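Local structure of delta-aminolevulinic acid dehydratase (Toxoplasma gondii ME49, 3OBK) at residues A[195-200]-A[205-210]; A[53-58]-A[95-100]; A[117-122]-A[170-175]. The protein catalyses the asymmetric condensation of two molecules of 5-aminolevulinic acid into porphobilinogen, the pyrrole building block of haem and other tetrapyrroles. All coordinates share one frame; numbering follows the deposited sequence.

Contact 1: A[195-200]-A[205-210]; sequences ESLDME and TSILAY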
loop_
_atom_site.group_PDB
_atom_site.type_symbol
_atom_site.label_atom_id
_atom_site.label_comp_id
_atom_site.label_asym_id
_atom_site.label_seq_id
_atom_site.Cartn_x
_atom_site.Cartn_y
_atom_site.Cartn_z
ATOM N N GLU A 195 -18.393 17.530 23.526
ATOM C CA GLU A 195 -18.122 18.889 23.963
ATOM C C GLU A 195 -19.000 19.229 25.128
ATOM O O GLU A 195 -18.541 19.888 26.053
ATOM C CB GLU A 195 -18.371 19.891 22.839
ATOM C CG GLU A 195 -17.740 21.245 23.078
ATOM C CD GLU A 195 -18.000 22.264 21.946
ATOM O OE1 GLU A 195 -17.378 22.122 20.868
ATOM O OE2 GLU A 195 -18.788 23.223 22.168
ATOM N N SER A 196 -20.254 18.784 25.063
ATOM C CA SER A 196 -21.210 18.909 26.149
ATOM C C SER A 196 -20.688 18.246 27.410
ATOM O O SER A 196 -20.697 18.855 28.492
ATOM C CB SER A 196 -22.545 18.257 25.766
ATOM O OG SER A 196 -23.087 18.855 24.599
ATOM N N LEU A 197 -20.242 17.004 27.268
ATOM C CA LEU A 197 -19.651 16.294 28.376
ATOM C C LEU A 197 -18.501 17.098 28.981
ATOM O O LEU A 197 -18.416 17.260 30.187
ATOM C CB LEU A 197 -19.163 14.907 27.942
ATOM C CG LEU A 197 -20.264 13.877 27.671
ATOM C CD1 LEU A 197 -19.690 12.588 27.123
ATOM C CD2 LEU A 197 -21.072 13.574 28.916
ATOM N N ASP A 198 -17.631 17.618 28.133
ATOM C CA ASP A 198 -16.411 18.249 28.591
ATOM C C ASP A 198 -16.699 19.585 29.248
ATOM O O ASP A 198 -16.092 19.937 30.244
ATOM C CB ASP A 198 -15.455 18.417 27.423
ATOM C CG ASP A 198 -14.959 17.095 26.881
ATOM O OD1 ASP A 198 -15.355 16.008 27.374
ATOM O OD2 ASP A 198 -14.143 17.144 25.959
ATOM N N MET A 199 -17.648 20.324 28.704
ATOM C CA MET A 199 -18.057 21.562 29.337
ATOM C C MET A 199 -18.710 21.312 30.689
ATOM O O MET A 199 -18.679 22.191 31.544
ATOM C CB MET A 199 -19.018 22.341 28.453
ATOM C CG MET A 199 -18.357 23.052 27.303
ATOM S SD MET A 199 -19.576 23.912 26.276
ATOM C CE MET A 199 -20.836 22.662 26.015
ATOM N N GLU A 200 -19.301 20.135 30.900
ATOM C CA GLU A 200 -19.916 19.877 32.207
ATOM C C GLU A 200 -18.957 19.257 33.198
ATOM O O GLU A 200 -19.356 18.997 34.329
ATOM C CB GLU A 200 -21.210 19.060 32.117
ATOM C CG GLU A 200 -22.390 19.821 31.482
ATOM C CD GLU A 200 -22.939 21.006 32.305
ATOM O OE1 GLU A 200 -22.511 21.224 33.473
ATOM O OE2 GLU A 200 -23.822 21.730 31.760
ATOM N N THR A 205 -15.689 10.629 31.157
ATOM C CA THR A 205 -16.717 9.788 30.615
ATOM C C THR A 205 -16.408 9.482 29.158
ATOM O O THR A 205 -16.203 10.392 28.352
ATOM C CB THR A 205 -18.082 10.477 30.713
ATOM O OG1 THR A 205 -18.371 10.783 32.082
ATOM C CG2 THR A 205 -19.188 9.585 30.183
ATOM N N SER A 206 -16.396 8.199 28.825
ATOM C CA SER A 206 -16.070 7.721 27.480
ATOM C C SER A 206 -17.263 7.691 26.545
ATOM O O SER A 206 -18.417 7.757 26.968
ATOM C CB SER A 206 -15.489 6.319 27.551
ATOM O OG SER A 206 -14.334 6.291 28.370
ATOM N N ILE A 207 -16.964 7.612 25.253
ATOM C CA ILE A 207 -17.982 7.509 24.229
ATOM C C ILE A 207 -17.674 6.264 23.398
ATOM O O ILE A 207 -16.655 6.195 22.742
ATOM C CB ILE A 207 -18.003 8.745 23.335
ATOM C CG1 ILE A 207 -18.480 9.966 24.123
ATOM C CG2 ILE A 207 -18.922 8.542 22.114
ATOM C CD1 ILE A 207 -18.267 11.304 23.407
ATOM N N LEU A 208 -18.554 5.275 23.473
ATOM C CA LEU A 208 -18.522 4.139 22.562
ATOM C C LEU A 208 -19.438 4.480 21.369
ATOM O O LEU A 208 -20.677 4.464 21.478
ATOM C CB LEU A 208 -18.955 2.878 23.292
ATOM C CG LEU A 208 -19.250 1.520 22.615
ATOM C CD1 LEU A 208 -18.444 1.228 21.371
ATOM C CD2 LEU A 208 -19.082 0.408 23.681
ATOM N N ALA A 209 -18.825 4.843 20.245
ATOM C CA ALA A 209 -19.598 5.360 19.111
ATOM C C ALA A 209 -20.071 4.194 18.285
ATOM O O ALA A 209 -19.271 3.360 17.874
ATOM C CB ALA A 209 -18.744 6.328 18.268
ATOM N N TYR A 210 -21.370 4.103 18.055
ATOM C CA TYR A 210 -21.891 3.170 17.056
ATOM C C TYR A 210 -21.673 3.843 15.710
ATOM O O TYR A 210 -22.473 4.657 15.328
ATOM C CB TYR A 210 -23.365 2.910 17.264
ATOM C CG TYR A 210 -23.742 2.044 18.424
ATOM C CD1 TYR A 210 -23.735 2.527 19.701
ATOM C CD2 TYR A 210 -24.193 0.755 18.227
ATOM C CE1 TYR A 210 -24.132 1.723 20.789
ATOM C CE2 TYR A 210 -24.584 -0.057 19.292
ATOM C CZ TYR A 210 -24.554 0.428 20.578
ATOM O OH TYR A 210 -24.967 -0.384 21.643
#
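No ring or other flat side chain takes part where L197 meets T205 and I207; the nearest flat group is the T205 carbonyl, whose O lies 4.3 Å from L197 CD1. That O accepts a hydrogen bond from R194, which also forms a salt bridge with D198, so one arginine ties the helix to the start of the strand beside the apolar contact. Everything converges on a single methyl. L197 CD1 is 4.2 Å from I207 CG1 and equally far from I207 CD1, while T205 CG2 lies 4.3 Å away from the same L197 CD1. Leucine suits this buried place because it is apolar and ends in two methyls, CD1 for the strand and CD2 for A173 on helix 158-175. With CG beside the backbone N, CD1 continues anti to CA (chi2 175°) and is carried straight off the helix. I207 meets it obliquely with its longer branch, and a beta-branched residue is at home in a strand. T205 offers its methyl to the leucine, just before the strand begins. Between them, S206 points to the opposite side, where its OG bonds to K28 of a second subunit. The buried area is modest, 116 Å² over both sides, and no hydrogen bond crosses directly between the two segments, so the join is loose van der Waals packing. It closes the second half of the beta-alpha-beta crossover made by strand 179-182, helix 189-199 and strand 206-213, a crossover of the kind that, repeated round the sheet with shared strands, builds a TIM barrel.

Contact 2: A[53-58]-A[95-100]; sequences HDEETS and KVDDEL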
loop_
_atom_site.group_PDB
_atom_site.type_symbol
_atom_site.label_atom_id
_atom_site.label_comp_id
_atom_site.label_asym_id
_atom_site.label_seq_id
_atom_site.Cartn_x
_atom_site.Cartn_y
_atom_site.Cartn_z
ATOM N N HIS A 53 -36.656 -2.880 34.110
ATOM C CA HIS A 53 -37.925 -2.146 34.153
ATOM C C HIS A 53 -38.336 -1.802 35.579
ATOM O O HIS A 53 -37.812 -2.350 36.538
ATOM C CB HIS A 53 -39.033 -2.906 33.398
ATOM C CG HIS A 53 -39.478 -4.192 34.037
ATOM N ND1 HIS A 53 -40.565 -4.901 33.567
ATOM C CD2 HIS A 53 -38.998 -4.896 35.090
ATOM C CE1 HIS A 53 -40.748 -5.972 34.320
ATOM N NE2 HIS A 53 -39.803 -5.999 35.243
ATOM N N ASP A 54 -39.280 -0.886 35.713
ATOM C CA ASP A 54 -39.709 -0.407 37.019
ATOM C C ASP A 54 -40.913 -1.196 37.503
ATOM O O ASP A 54 -41.995 -0.655 37.629
ATOM C CB ASP A 54 -40.064 1.088 36.932
ATOM C CG ASP A 54 -39.650 1.864 38.153
ATOM O OD1 ASP A 54 -39.404 1.270 39.234
ATOM O OD2 ASP A 54 -39.548 3.090 38.013
ATOM N N GLU A 55 -40.721 -2.483 37.762
ATOM C CA GLU A 55 -41.778 -3.336 38.282
ATOM C C GLU A 55 -41.164 -4.168 39.362
ATOM O O GLU A 55 -39.956 -4.300 39.413
ATOM C CB GLU A 55 -42.322 -4.261 37.200
ATOM C CG GLU A 55 -42.808 -3.569 35.912
ATOM C CD GLU A 55 -44.120 -2.780 36.086
ATOM O OE1 GLU A 55 -44.764 -2.853 37.170
ATOM O OE2 GLU A 55 -44.492 -2.079 35.103
ATOM N N GLU A 56 -41.992 -4.756 40.216
ATOM C CA GLU A 56 -41.509 -5.490 41.387
ATOM C C GLU A 56 -40.877 -6.826 40.974
ATOM O O GLU A 56 -40.012 -7.360 41.674
ATOM C CB GLU A 56 -42.662 -5.716 42.391
ATOM N N THR A 57 -41.315 -7.331 39.822
ATOM C CA THR A 57 -41.014 -8.690 39.387
ATOM C C THR A 57 -40.383 -8.755 37.977
ATOM O O THR A 57 -40.674 -7.953 37.096
ATOM C CB THR A 57 -42.301 -9.552 39.489
ATOM O OG1 THR A 57 -42.583 -9.772 40.883
ATOM C CG2 THR A 57 -42.156 -10.870 38.799
ATOM N N SER A 58 -39.484 -9.712 37.794
ATOM C CA SER A 58 -38.861 -9.908 36.504
ATOM C C SER A 58 -39.803 -10.699 35.613
ATOM O O SER A 58 -40.576 -11.515 36.102
ATOM C CB SER A 58 -37.510 -10.584 36.644
ATOM O OG SER A 58 -36.577 -9.669 37.177
ATOM N N LYS A 95 -36.673 -0.561 29.862
ATOM C CA LYS A 95 -38.061 -0.656 29.400
ATOM C C LYS A 95 -38.836 0.396 30.191
ATOM O O LYS A 95 -39.028 0.259 31.381
ATOM C CB LYS A 95 -38.609 -2.092 29.574
ATOM C CG LYS A 95 -40.098 -2.270 29.956
ATOM C CD LYS A 95 -41.092 -1.740 28.934
ATOM C CE LYS A 95 -42.531 -2.339 29.145
ATOM N NZ LYS A 95 -43.177 -2.130 30.518
ATOM N N VAL A 96 -39.240 1.458 29.506
ATOM C CA VAL A 96 -39.931 2.598 30.114
ATOM C C VAL A 96 -41.449 2.398 30.032
ATOM O O VAL A 96 -41.966 1.832 29.062
ATOM C CB VAL A 96 -39.511 3.910 29.369
ATOM C CG1 VAL A 96 -40.322 5.114 29.793
ATOM C CG2 VAL A 96 -37.982 4.162 29.527
ATOM N N ASP A 97 -42.159 2.851 31.068
ATOM C CA ASP A 97 -43.626 2.804 31.089
ATOM C C ASP A 97 -44.169 3.571 29.899
ATOM O O ASP A 97 -43.719 4.673 29.636
ATOM C CB ASP A 97 -44.169 3.470 32.362
ATOM C CG ASP A 97 -43.771 2.726 33.651
ATOM O OD1 ASP A 97 -43.949 1.469 33.672
ATOM O OD2 ASP A 97 -43.315 3.408 34.627
ATOM N N ASP A 98 -45.158 3.011 29.206
ATOM C CA ASP A 98 -45.759 3.689 28.059
ATOM C C ASP A 98 -46.135 5.135 28.384
ATOM O O ASP A 98 -46.012 5.995 27.534
ATOM C CB ASP A 98 -46.987 2.912 27.526
ATOM C CG ASP A 98 -47.421 3.361 26.091
ATOM O OD1 ASP A 98 -46.603 3.307 25.140
ATOM O OD2 ASP A 98 -48.591 3.768 25.891
ATOM N N GLU A 99 -46.553 5.399 29.619
ATOM C CA GLU A 99 -47.062 6.712 30.029
ATOM C C GLU A 99 -45.985 7.805 30.056
ATOM O O GLU A 99 -46.305 8.975 29.864
ATOM C CB GLU A 99 -47.791 6.620 31.387
ATOM N N LEU A 100 -44.722 7.429 30.255
ATOM C CA LEU A 100 -43.588 8.386 30.237
ATOM C C LEU A 100 -42.972 8.670 28.851
ATOM O O LEU A 100 -42.158 9.599 28.711
ATOM C CB LEU A 100 -42.467 7.910 31.170
ATOM C CG LEU A 100 -42.828 7.608 32.633
ATOM C CD1 LEU A 100 -41.574 7.155 33.412
ATOM C CD2 LEU A 100 -43.504 8.803 33.301
HETATM O O HOH W 1 -42.935 -4.970 31.533
HETATM O O HOH W 2 -42.997 -1.004 33.111
#
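This is a solvent-side, largely water-mediated contact between the loops that leave two neighbouring parallel strands, 46-53 and 89-95, at their carboxyl ends. The direct touching is aliphatic: H53 CB packs 3.7 Å from K95 CG, with that methylene at the edge of the imidazole. The lysine then bends at chi2 (62°) and again at chi4, bringing its ammonium back to two waters. One accepts from K95 NZ at 3.0 Å and is also bonded to H53 ND1, lying in the ring plane. The other donates to E55 OE2 and to D97 OD1, each at 2.7 Å, and accepts a weak bond from K95 NZ. The imidazole is fixed through its other nitrogen too, where H53 NE2 donates to T57 O at 2.8 Å, bent to 143°, and E55 CG lies over one ring face, toward the rim. Histidine suits the place because its two nitrogens can bond to two different partners, here T57 O and a water. D54 turns instead to a salt bridge with R117. Between the carboxylates, E55 OE2 and D97 OD1 are only 3.9 Å apart, their planes strongly inclined. The shared water and the nearby lysine charge probably ease that repulsion; even so, the closeness may raise the proton affinity of one acid.

Contact 3: A[117-122]-A[170-175]; sequences RAIMAL and ITLARA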
loop_
_atom_site.group_PDB
_atom_site.type_symbol
_atom_site.label_atom_id
_atom_site.label_comp_id
_atom_site.label_asym_id
_atom_site.label_seq_id
_atom_site.Cartn_x
_atom_site.Cartn_y
_atom_site.Cartn_z
ATOM N N ARG A 117 -31.321 5.735 37.881
ATOM C CA ARG A 117 -31.414 5.052 39.177
ATOM C C ARG A 117 -30.745 3.672 39.122
ATOM O O ARG A 117 -30.148 3.231 40.099
ATOM C CB ARG A 117 -32.872 4.911 39.628
ATOM C CG ARG A 117 -33.500 6.195 40.090
ATOM C CD ARG A 117 -34.925 5.959 40.630
ATOM N NE ARG A 117 -35.942 5.978 39.565
ATOM C CZ ARG A 117 -36.736 4.967 39.194
ATOM N NH1 ARG A 117 -37.608 5.192 38.225
ATOM N NH2 ARG A 117 -36.688 3.748 39.760
ATOM N N ALA A 118 -30.860 2.992 37.990
ATOM C CA ALA A 118 -30.236 1.690 37.819
ATOM C C ALA A 118 -28.729 1.815 37.896
ATOM O O ALA A 118 -28.061 0.987 38.527
ATOM C CB ALA A 118 -30.647 1.070 36.501
ATOM N N ILE A 119 -28.203 2.856 37.260
ATOM C CA ILE A 119 -26.774 3.126 37.291
ATOM C C ILE A 119 -26.303 3.447 38.706
ATOM O O ILE A 119 -25.302 2.912 39.156
ATOM C CB ILE A 119 -26.408 4.307 36.388
ATOM C CG1 ILE A 119 -26.587 3.943 34.918
ATOM C CG2 ILE A 119 -24.976 4.771 36.656
ATOM C CD1 ILE A 119 -26.328 5.114 33.997
ATOM N N MET A 120 -27.014 4.326 39.397
ATOM C CA MET A 120 -26.635 4.672 40.771
ATOM C C MET A 120 -26.711 3.473 41.668
ATOM O O MET A 120 -25.837 3.268 42.476
ATOM C CB MET A 120 -27.498 5.793 41.342
ATOM C CG MET A 120 -27.123 7.181 40.810
ATOM S SD MET A 120 -28.264 8.470 41.373
ATOM C CE MET A 120 -29.433 8.586 40.021
ATOM N N ALA A 121 -27.740 2.663 41.498
ATOM C CA ALA A 121 -27.897 1.467 42.309
ATOM C C ALA A 121 -26.767 0.444 42.051
ATOM O O ALA A 121 -26.266 -0.178 42.970
ATOM C CB ALA A 121 -29.275 0.855 42.076
ATOM N N LEU A 122 -26.363 0.287 40.800
ATOM C CA LEU A 122 -25.340 -0.689 40.458
ATOM C C LEU A 122 -23.998 -0.229 40.966
ATOM O O LEU A 122 -23.241 -1.015 41.527
ATOM C CB LEU A 122 -25.295 -0.921 38.955
ATOM C CG LEU A 122 -26.374 -1.859 38.466
ATOM C CD1 LEU A 122 -26.479 -1.820 36.966
ATOM C CD2 LEU A 122 -26.096 -3.261 38.931
ATOM N N ILE A 170 -25.426 13.736 29.323
ATOM C CA ILE A 170 -24.995 14.406 30.550
ATOM C C ILE A 170 -25.667 13.739 31.791
ATOM O O ILE A 170 -24.994 13.373 32.745
ATOM C CB ILE A 170 -25.229 15.960 30.491
ATOM C CG1 ILE A 170 -24.135 16.638 29.634
ATOM C CG2 ILE A 170 -25.201 16.573 31.874
ATOM C CD1 ILE A 170 -24.461 18.052 29.136
ATOM N N THR A 171 -26.970 13.529 31.738
ATOM C CA THR A 171 -27.678 12.863 32.802
ATOM C C THR A 171 -27.083 11.507 33.182
ATOM O O THR A 171 -26.952 11.189 34.370
ATOM C CB THR A 171 -29.164 12.660 32.429
ATOM O OG1 THR A 171 -29.750 13.925 32.091
ATOM C CG2 THR A 171 -29.912 12.098 33.587
ATOM N N LEU A 172 -26.726 10.706 32.185
ATOM C CA LEU A 172 -26.169 9.363 32.409
ATOM C C LEU A 172 -24.745 9.408 32.959
ATOM O O LEU A 172 -24.396 8.681 33.899
ATOM C CB LEU A 172 -26.190 8.600 31.100
ATOM C CG LEU A 172 -27.578 8.278 30.526
ATOM C CD1 LEU A 172 -27.379 7.541 29.212
ATOM C CD2 LEU A 172 -28.440 7.456 31.492
ATOM N N ALA A 173 -23.936 10.294 32.382
ATOM C CA ALA A 173 -22.608 10.568 32.888
ATOM C C ALA A 173 -22.716 10.990 34.350
ATOM O O ALA A 173 -22.041 10.422 35.225
ATOM C CB ALA A 173 -21.941 11.661 32.078
ATOM N N ARG A 174 -23.585 11.965 34.621
ATOM C CA ARG A 174 -23.695 12.470 35.994
ATOM C C ARG A 174 -24.146 11.367 36.954
ATOM O O ARG A 174 -23.737 11.374 38.109
ATOM C CB ARG A 174 -24.641 13.679 36.100
ATOM C CG ARG A 174 -24.003 15.026 35.873
ATOM C CD ARG A 174 -25.094 16.078 35.852
ATOM N NE ARG A 174 -24.658 17.418 35.438
ATOM C CZ ARG A 174 -25.479 18.380 34.982
ATOM N NH1 ARG A 174 -26.792 18.166 34.838
ATOM N NH2 ARG A 174 -24.984 19.570 34.638
ATOM N N ALA A 175 -24.983 10.441 36.465
ATOM C CA ALA A 175 -25.492 9.332 37.303
ATOM C C ALA A 175 -24.416 8.341 37.688
ATOM O O ALA A 175 -24.576 7.614 38.654
ATOM C CB ALA A 175 -26.671 8.595 36.621
#
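I119 fits its forked side chain against one turn of the neighbouring helix, each branch meeting a different residue. Its CD1 reaches L172 CD2 at 4.0 Å, the two side chains crossing at about a right angle, whereas its CG2 rests against A175, 3.5 Å from A175 O and 4.2 Å from A175 CB. L172 and A175 lie three residues apart and so fall on the same side of their helix, the large one as a bump and the small one as a shallow hollow. Branching at CB makes the fork, and chi1 (-69°) turns it, with CG1 beside the backbone N and CG2 beside the carbonyl carbon. M120 comes in at the outer margin: its CG sits 3.4 Å from A175 O, and the chain bends at chi3 so that CE curls back to A175 CB at 4.4 Å. A flexible, unbranched methionine can follow such an outline on the exposed flank, while alanine, with only a methyl to place, lets the backbones come close there. P116 also packs on A175. On the inner side, I119 leans on L131 and L172 on A133 and V135, all of strand 130-135, which fits bulky apolar residues at these positions. The helices run almost parallel, with segment axes 9.3 Å apart and a crossing angle of -17°, and the two segments bury 201 Å² over both sides. Such side-by-side, parallel helices, 114-125 and 158-175, joined over the strand that runs between them in sequence, are characteristic of the outer helical layer of a TIM barrel.

How the contacts relate
The three contacts form a chain, with contact 3 in the middle. Its centre is 17 Å from that of contact 2 and 15 Å from that of contact 1; the centres of contacts 1 and 2 stand 28 Å apart, and their nearest atoms about 14 Å. Salt bridges make both joins: D54 OD2 to R117 NH1 at 2.9 Å, and E200 OE1 to R174 NH2 at 3.2 Å. Contacts 1 and 3 also pack together, T205 OG1 lying 3.7 Å from A173 CB. None reaches the bound porphobilinogen: the side chains of L172, K95 and I207 lie about 11, 12 and 14 Å from it, and that of I207 about 11 Å from a magnesium ion.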